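Local coordinates for protein basic helix-loop-helix, putative, expressed (Oryza sativa subsp. japonica, PDB 5LW0) that binds ADP-ribose through its macrodomain, one part of a longer protein that also carries HIT and zinc-finger regions and probably acts in DNA repair, at residues D65-Q68 / R74-L77; W131-G136 / R154-C159; I58-V63 / S88-K93. All coordinates share one frame; numbering follows the deposited sequence.

Interaction 1 of 3, residues D65-Q68 / R74-L77; sequences DILQ and RLVL
I66 and L67 of helix 52-69 rest on one side chain of the sheet, L75 of strand 74-79. All of the contact is apolar. No hydrogen bond joins residues 65-68 to residues 74-77. A single methyl group, L75 CD1, does the touching from the strand side.

The tighter pair is I66 CG2 with L75 CD1, at 3.5 Å. This is somewhat closer than ordinary van der Waals contact. The two side chains cross at about a right angle, and the branch methyl of I66 meets the end of the leucine. I66 has its longer arm anti to the backbone N (chi1 -163°). That turn puts CG2 between the backbone N and the carbonyl carbon, on the side where L75 lies.

The second pair is looser. L67 CD2 comes to 4.0 Å from L75 CD1. Here the two leucines run past each other in opposite directions. The CB of L67 does not point straight at the strand, but the end of the chain reaches over to it. L75 CD1 therefore touches two consecutive helix residues.

Other side chains close the same core. F223 of helix 208-230 touches both I66 and L75, and L38 and F40 of strand 37-40 also pack on L75. The contact belongs to the beta-alpha-beta unit of strand 37-40, helix 52-69 and strand 74-79. It joins the C-terminal part of that crossover helix to the strand that follows, and strand 74-79 lies in the sheet between strands 37-40 and 104-108.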
loop_
_atom_site.group_PDB
_atom_site.type_symbol
_atom_site.label_atom_id
_atom_site.label_comp_id
_atom_site.label_asym_id
_atom_site.label_seq_id
_atom_site.Cartn_x
_atom_site.Cartn_y
_atom_site.Cartn_z
ATOM N N ASP A 65 -5.548 8.151 12.167
ATOM C CA ASP A 65 -6.152 9.375 11.622
ATOM C C ASP A 65 -7.280 9.066 10.624
ATOM O O ASP A 65 -8.349 9.652 10.724
ATOM C CB ASP A 65 -5.107 10.271 10.993
ATOM C CG ASP A 65 -4.186 10.989 12.052
ATOM O OD1 ASP A 65 -4.498 10.936 13.255
ATOM O OD2 ASP A 65 -3.131 11.559 11.645
ATOM N N ILE A 66 -7.082 8.137 9.653
ATOM C CA ILE A 66 -8.107 7.853 8.705
ATOM C C ILE A 66 -9.338 7.126 9.364
ATOM O O ILE A 66 -10.486 7.370 8.962
ATOM C CB ILE A 66 -7.566 7.108 7.429
ATOM C CG1 ILE A 66 -8.583 7.195 6.293
ATOM C CG2 ILE A 66 -7.302 5.660 7.697
ATOM C CD1 ILE A 66 -8.533 8.518 5.589
ATOM N N LEU A 67 -9.080 6.226 10.305
ATOM C CA LEU A 67 -10.160 5.454 10.908
ATOM C C LEU A 67 -10.997 6.343 11.785
ATOM O O LEU A 67 -12.208 6.048 11.972
ATOM C CB LEU A 67 -9.614 4.318 11.745
ATOM C CG LEU A 67 -8.960 3.179 10.974
ATOM C CD1 LEU A 67 -8.422 2.108 11.960
ATOM C CD2 LEU A 67 -9.881 2.599 9.953
ATOM N N GLN A 68 -10.401 7.424 12.309
ATOM C CA GLN A 68 -11.175 8.421 13.091
ATOM C C GLN A 68 -12.200 9.133 12.201
ATOM O O GLN A 68 -13.213 9.580 12.696
ATOM C CB GLN A 68 -10.228 9.383 13.772
ATOM C CG GLN A 68 -10.805 10.711 14.223
ATOM C CD GLN A 68 -9.703 11.771 14.449
ATOM O OE1 GLN A 68 -9.409 12.603 13.559
ATOM N NE2 GLN A 68 -9.060 11.715 15.616
ATOM N N ARG A 74 -11.845 -1.027 6.078
ATOM C CA ARG A 74 -10.927 -1.888 6.773
ATOM C C ARG A 74 -9.577 -1.809 6.081
ATOM O O ARG A 74 -9.502 -1.787 4.858
ATOM C CB ARG A 74 -11.460 -3.340 6.764
ATOM C CG ARG A 74 -10.641 -4.303 7.561
ATOM C CD ARG A 74 -11.370 -5.683 7.657
ATOM N NE ARG A 74 -11.493 -6.330 6.348
ATOM C CZ ARG A 74 -11.818 -7.600 6.177
ATOM N NH1 ARG A 74 -11.984 -8.378 7.271
ATOM N NH2 ARG A 74 -11.856 -8.120 4.929
ATOM N N LEU A 75 -8.516 -1.746 6.888
ATOM C CA LEU A 75 -7.154 -1.561 6.388
ATOM C C LEU A 75 -6.290 -2.713 6.852
ATOM O O LEU A 75 -6.286 -3.042 8.011
ATOM C CB LEU A 75 -6.578 -0.251 6.938
ATOM C CG LEU A 75 -7.421 1.002 6.625
ATOM C CD1 LEU A 75 -6.856 2.226 7.369
ATOM C CD2 LEU A 75 -7.436 1.269 5.167
ATOM N N VAL A 76 -5.537 -3.294 5.944
ATOM C CA VAL A 76 -4.739 -4.494 6.268
ATOM C C VAL A 76 -3.279 -4.267 5.752
ATOM O O VAL A 76 -3.067 -4.097 4.578
ATOM C CB VAL A 76 -5.297 -5.782 5.633
ATOM C CG1 VAL A 76 -4.452 -6.967 6.048
ATOM C CG2 VAL A 76 -6.727 -5.995 6.003
ATOM N N LEU A 77 -2.322 -4.205 6.690
ATOM C CA LEU A 77 -0.918 -4.114 6.366
ATOM C C LEU A 77 -0.382 -5.522 6.094
ATOM O O LEU A 77 -0.472 -6.395 6.980
ATOM C CB LEU A 77 -0.135 -3.413 7.479
ATOM C CG LEU A 77 1.413 -3.411 7.317
ATOM C CD1 LEU A 77 1.866 -2.571 6.113
ATOM C CD2 LEU A 77 2.027 -2.925 8.583
#

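Interaction 2 of 3, residues W131-G136 / R154-C159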
loop_
_atom_site.group_PDB
_atom_site.type_symbol
_atom_site.label_atom_id
_atom_site.label_comp_id
_atom_site.label_asym_id
_atom_site.label_seq_id
_atom_site.Cartn_x
_atom_site.Cartn_y
_atom_site.Cartn_z
ATOM N N TRP A 131 8.588 6.362 -9.656
ATOM C CA TRP A 131 8.013 7.644 -10.063
ATOM C C TRP A 131 7.511 7.630 -11.491
ATOM O O TRP A 131 6.669 8.421 -11.866
ATOM C CB TRP A 131 8.976 8.798 -9.802
ATOM C CG TRP A 131 10.164 8.936 -10.761
ATOM C CD1 TRP A 131 11.422 8.471 -10.577
ATOM C CD2 TRP A 131 10.202 9.719 -11.980
ATOM N NE1 TRP A 131 12.236 8.901 -11.613
ATOM C CE2 TRP A 131 11.511 9.683 -12.460
ATOM C CE3 TRP A 131 9.259 10.494 -12.658
ATOM C CZ2 TRP A 131 11.886 10.298 -13.662
ATOM C CZ3 TRP A 131 9.629 11.110 -13.843
ATOM C CH2 TRP A 131 10.926 10.979 -14.343
ATOM N N ARG A 132 8.067 6.744 -12.306
ATOM C CA ARG A 132 7.682 6.649 -13.721
ATOM C C ARG A 132 6.520 5.681 -13.938
ATOM O O ARG A 132 6.056 5.486 -15.069
ATOM C CB ARG A 132 8.905 6.180 -14.568
ATOM C CG ARG A 132 10.128 7.084 -14.495
ATOM C CD ARG A 132 11.219 6.557 -15.489
ATOM N NE ARG A 132 12.457 7.396 -15.514
ATOM C CZ ARG A 132 13.522 7.258 -14.690
ATOM N NH1 ARG A 132 13.542 6.320 -13.728
ATOM N NH2 ARG A 132 14.594 8.077 -14.822
ATOM N N LEU A 133 6.055 5.063 -12.863
ATOM C CA LEU A 133 4.956 4.056 -12.895
ATOM C C LEU A 133 5.232 2.901 -13.858
ATOM O O LEU A 133 4.370 2.535 -14.651
ATOM C CB LEU A 133 3.597 4.721 -13.225
ATOM C CG LEU A 133 3.159 5.799 -12.231
ATOM C CD1 LEU A 133 1.865 6.473 -12.666
ATOM C CD2 LEU A 133 2.933 5.189 -10.864
ATOM N N LYS A 134 6.461 2.403 -13.842
ATOM C CA LYS A 134 6.858 1.337 -14.754
ATOM C C LYS A 134 6.891 0.005 -14.010
ATOM O O LYS A 134 7.110 -0.029 -12.782
ATOM C CB LYS A 134 8.250 1.620 -15.332
ATOM C CG LYS A 134 8.337 2.881 -16.141
ATOM C CD LYS A 134 7.669 2.710 -17.473
ATOM C CE LYS A 134 7.758 3.978 -18.332
ATOM N NZ LYS A 134 6.704 3.970 -19.366
ATOM N N PRO A 135 6.708 -1.064 -14.722
ATOM C CA PRO A 135 6.855 -2.411 -14.165
ATOM C C PRO A 135 8.256 -2.777 -13.807
ATOM O O PRO A 135 9.177 -2.026 -14.060
ATOM C CB PRO A 135 6.415 -3.337 -15.321
ATOM C CG PRO A 135 5.939 -2.483 -16.381
ATOM C CD PRO A 135 6.460 -1.109 -16.181
ATOM N N GLY A 136 8.404 -3.964 -13.217
ATOM C CA GLY A 136 9.704 -4.481 -12.880
ATOM C C GLY A 136 10.281 -3.809 -11.671
ATOM O O GLY A 136 9.533 -3.339 -10.773
ATOM N N ARG A 154 -1.588 -0.771 -19.261
ATOM C CA ARG A 154 -2.569 -0.045 -20.078
ATOM C C ARG A 154 -3.474 0.870 -19.252
ATOM O O ARG A 154 -3.642 2.043 -19.563
ATOM C CB ARG A 154 -3.412 -1.027 -20.904
ATOM C CG ARG A 154 -4.317 -0.376 -21.922
ATOM C CD ARG A 154 -5.088 -1.425 -22.735
ATOM N NE ARG A 154 -6.172 -2.053 -21.970
ATOM C CZ ARG A 154 -6.140 -3.297 -21.468
ATOM N NH1 ARG A 154 -7.182 -3.751 -20.797
ATOM N NH2 ARG A 154 -5.065 -4.095 -21.626
ATOM N N ALA A 155 -3.976 0.342 -18.135
ATOM C CA ALA A 155 -4.886 1.093 -17.326
ATOM C C ALA A 155 -4.189 2.229 -16.609
ATOM O O ALA A 155 -4.754 3.349 -16.482
ATOM C CB ALA A 155 -5.563 0.174 -16.343
ATOM N N THR A 156 -2.967 1.994 -16.183
ATOM C CA THR A 156 -2.231 3.009 -15.414
ATOM C C THR A 156 -1.914 4.210 -16.318
ATOM O O THR A 156 -2.094 5.380 -15.910
ATOM C CB THR A 156 -0.948 2.412 -14.835
ATOM O OG1 THR A 156 -1.262 1.363 -13.910
ATOM C CG2 THR A 156 -0.121 3.462 -14.182
ATOM N N LYS A 157 -1.499 3.930 -17.565
ATOM C CA LYS A 157 -1.193 4.999 -18.535
ATOM C C LYS A 157 -2.397 5.913 -18.838
ATOM O O LYS A 157 -2.222 7.073 -19.138
ATOM C CB LYS A 157 -0.691 4.390 -19.862
ATOM C CG LYS A 157 0.709 3.857 -19.790
ATOM C CD LYS A 157 1.221 3.593 -21.206
ATOM C CE LYS A 157 1.818 2.226 -21.330
ATOM N NZ LYS A 157 3.090 2.141 -20.590
ATOM N N GLU A 158 -3.602 5.381 -18.719
ATOM C CA GLU A 158 -4.825 6.183 -18.807
ATOM C C GLU A 158 -5.106 7.101 -17.619
ATOM O O GLU A 158 -5.851 8.079 -17.761
ATOM C CB GLU A 158 -6.008 5.266 -19.079
ATOM C CG GLU A 158 -5.859 4.528 -20.406
ATOM C CD GLU A 158 -6.760 3.305 -20.548
ATOM O OE1 GLU A 158 -7.475 2.941 -19.588
ATOM O OE2 GLU A 158 -6.727 2.686 -21.642
ATOM N N CYS A 159 -4.483 6.842 -16.467
ATOM C CA CYS A 159 -4.735 7.633 -15.246
ATOM C C CYS A 159 -3.663 8.682 -14.999
ATOM O O CYS A 159 -3.973 9.787 -14.588
ATOM C CB CYS A 159 -4.857 6.699 -14.046
ATOM S SG CYS A 159 -6.291 5.605 -14.216
#
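L133, in the loop after strand 124-128, faces T156 on helix 150-159, and their CA atoms are 7.7 Å apart. L133 has a left-handed backbone (phi 55°, psi 43°), and its CB points toward the helix.

The buried part of the contact is carried by one methyl group. T156 CG2 lies 3.9 Å from L133 CD1 and 4.0 Å from L133 CB, so it is set against both the root and one tip of the leucine. With chi1 (to OG1) at -63°, OG1 lies beside the backbone N and CG2 is anti to that N, turned to L133. The methyl takes the apolar neighbour, while OG1 has polar partners of its own. It is hydrogen-bonded to L152 O, one turn back in the helix, and to H190 NE2 of strand 187-192. A buried hydroxyl is thus satisfied beside a leucine.

At the exposed edge two lysines bring their ends together. K134 NZ and K157 NZ are 4.2 Å apart. Like charges this close would probably repel, and both side chains are exposed to solvent.

K134 O accepts hydrogen bonds from N130 ND2 and N141 ND2, and N141 ND2 also bonds to G136 O. G136 touches the bound ADP-ribose, so this end of the loop belongs to the ligand pocket of the macrodomain.

Y145 of helix 139-148 and V171 of strand 167-172 pack on T156. L163 and H190 touch L133. The contact packs loop 131-136, whose G136 lines the ADP-ribose pocket, against helix 150-159, beside the edge of the sheet formed by strands 187-192 and 167-172.

Interaction 3 of 3, residues I58-V63 / S88-K93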
loop_
_atom_site.group_PDB
_atom_site.type_symbol
_atom_site.label_atom_id
_atom_site.label_comp_id
_atom_site.label_asym_id
_atom_site.label_seq_id
_atom_site.Cartn_x
_atom_site.Cartn_y
_atom_site.Cartn_z
ATOM N N ILE A 58 4.724 6.079 11.797
ATOM C CA ILE A 58 3.957 6.823 10.791
ATOM C C ILE A 58 2.730 6.018 10.290
ATOM O O ILE A 58 1.634 6.569 10.180
ATOM C CB ILE A 58 4.861 7.257 9.639
ATOM C CG1 ILE A 58 5.792 8.346 10.160
ATOM C CG2 ILE A 58 4.071 7.776 8.431
ATOM C CD1 ILE A 58 6.896 8.692 9.221
ATOM N N ILE A 59 2.933 4.718 10.064
ATOM C CA ILE A 59 1.812 3.839 9.642
ATOM C C ILE A 59 0.676 3.921 10.662
ATOM O O ILE A 59 -0.502 4.141 10.325
ATOM C CB ILE A 59 2.262 2.350 9.483
ATOM C CG1 ILE A 59 3.143 2.170 8.243
ATOM C CG2 ILE A 59 1.040 1.442 9.305
ATOM C CD1 ILE A 59 3.961 0.911 8.221
ATOM N N VAL A 60 1.002 3.707 11.916
ATOM C CA VAL A 60 -0.006 3.650 12.952
ATOM C C VAL A 60 -0.697 4.986 13.167
ATOM O O VAL A 60 -1.915 5.065 13.338
ATOM C CB VAL A 60 0.571 3.067 14.262
ATOM C CG1 VAL A 60 -0.337 3.278 15.398
ATOM C CG2 VAL A 60 0.916 1.581 14.096
ATOM N N ASP A 61 0.048 6.075 13.084
ATOM C CA ASP A 61 -0.594 7.397 13.139
ATOM C C ASP A 61 -1.489 7.686 11.962
ATOM O O ASP A 61 -2.567 8.231 12.130
ATOM C CB ASP A 61 0.447 8.480 13.301
ATOM C CG ASP A 61 1.047 8.510 14.741
ATOM O OD1 ASP A 61 0.460 7.909 15.705
ATOM O OD2 ASP A 61 2.122 9.073 14.912
ATOM N N ALA A 62 -1.061 7.315 10.748
ATOM C CA ALA A 62 -1.881 7.559 9.535
ATOM C C ALA A 62 -3.163 6.704 9.559
ATOM O O ALA A 62 -4.235 7.146 9.162
ATOM C CB ALA A 62 -1.085 7.232 8.264
ATOM N N VAL A 63 -3.017 5.482 10.026
ATOM C CA VAL A 63 -4.175 4.565 10.152
ATOM C C VAL A 63 -5.159 5.103 11.194
ATOM O O VAL A 63 -6.358 5.191 10.941
ATOM C CB VAL A 63 -3.697 3.146 10.523
ATOM C CG1 VAL A 63 -4.850 2.320 11.019
ATOM C CG2 VAL A 63 -3.010 2.503 9.314
ATOM N N SER A 88 5.918 -6.691 13.049
ATOM C CA SER A 88 6.086 -6.823 14.497
ATOM C C SER A 88 6.019 -5.456 15.222
ATOM O O SER A 88 5.318 -5.302 16.230
ATOM C CB SER A 88 7.434 -7.516 14.815
ATOM O OG SER A 88 7.575 -7.696 16.208
ATOM N N LEU A 89 6.669 -4.434 14.619
ATOM C CA LEU A 89 6.640 -3.103 15.147
ATOM C C LEU A 89 5.289 -2.503 15.077
ATOM O O LEU A 89 4.809 -1.862 16.017
ATOM C CB LEU A 89 7.641 -2.212 14.416
ATOM C CG LEU A 89 9.153 -2.496 14.671
ATOM C CD1 LEU A 89 10.030 -1.843 13.648
ATOM C CD2 LEU A 89 9.525 -2.057 16.047
ATOM N N VAL A 90 4.624 -2.662 13.930
ATOM C CA VAL A 90 3.310 -2.093 13.801
ATOM C C VAL A 90 2.338 -2.731 14.758
ATOM O O VAL A 90 1.513 -2.035 15.374
ATOM C CB VAL A 90 2.842 -2.143 12.345
ATOM C CG1 VAL A 90 1.373 -1.872 12.225
ATOM C CG2 VAL A 90 3.637 -1.150 11.515
ATOM N N LYS A 91 2.409 -4.040 14.918
ATOM C CA LYS A 91 1.495 -4.727 15.907
ATOM C C LYS A 91 1.663 -4.116 17.310
ATOM O O LYS A 91 0.694 -3.861 17.989
ATOM C CB LYS A 91 1.782 -6.230 15.948
ATOM C CG LYS A 91 1.213 -6.955 14.791
ATOM C CD LYS A 91 1.186 -8.448 15.086
ATOM C CE LYS A 91 2.100 -9.173 14.237
ATOM N NZ LYS A 91 2.114 -10.640 14.596
ATOM N N GLU A 92 2.910 -3.920 17.725
ATOM C CA GLU A 92 3.216 -3.425 19.079
ATOM C C GLU A 92 2.646 -2.023 19.268
ATOM O O GLU A 92 1.947 -1.738 20.244
ATOM C CB GLU A 92 4.723 -3.306 19.261
ATOM C CG GLU A 92 5.462 -4.550 19.591
ATOM C CD GLU A 92 6.977 -4.317 19.650
ATOM O OE1 GLU A 92 7.422 -3.165 19.435
ATOM O OE2 GLU A 92 7.717 -5.287 19.912
ATOM N N LYS A 93 2.844 -1.199 18.255
ATOM C CA LYS A 93 2.402 0.172 18.304
ATOM C C LYS A 93 0.898 0.314 18.154
ATOM O O LYS A 93 0.292 1.173 18.809
ATOM C CB LYS A 93 3.148 1.010 17.294
ATOM C CG LYS A 93 4.653 1.033 17.621
ATOM C CD LYS A 93 5.482 1.686 16.566
ATOM C CE LYS A 93 6.949 1.666 17.041
ATOM N NZ LYS A 93 7.862 2.376 16.141
#
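V90 is the first residue of 88-93 to meet the other helix, and its two methyls go to different partners. CG2 lies 3.9 Å from I59 CD1, where the side chains cross at about a right angle. CG1 lies 4.0 Å from V60 CG2. The chi1 of 166° places CG1 anti to the backbone N and CG2 beside it, which spreads the branches over both residues. The carbonyl O of V90 is also 3.9 Å from V60 CG2.

One turn later comes K93. Its CB is 3.9 Å from V60 CG2, which therefore lies against both V90 and K93. Beyond CG the lysine is extended and its end leads away from 58-63. Its NZ makes a salt bridge to D57 OD1 and a hydrogen bond to S56 OG, both on helix 52-69.

The short helix segments cross at -48°, with their axes 9.6 Å apart at the closest. V90 also touches F104 and T106 of strand 104-108. This is helix-helix packing between helices 52-69 and 85-96 of the macrodomain. Its centre of I59, V60 and V90 is apolar, with no hydrogen bond across, and the K93 to D57 salt bridge beside it adds a charged link.

Overall arrangement
From the N terminus, helix 52-69 supplies the first segments of two contacts, 58-63 and then 65-68. Interaction 1 closes first, when the chain turns back into strand 74-79. Interaction 3 closes later, on helix 85-96, so interaction 1 is nested inside its loop. The two touch through L77 with V90 and L75 with V63. Interaction 1 ties helix 52-69 to strand 74-79, and interaction 3 ties the same helix to helix 85-96. Interaction 2 comes afterwards, in series, and crosses neither. Its loop holds helix 139-148 and closes on helix 150-159. It lies on the opposite side of the chain's centre, with nearest atoms about 19 Å from either of the others.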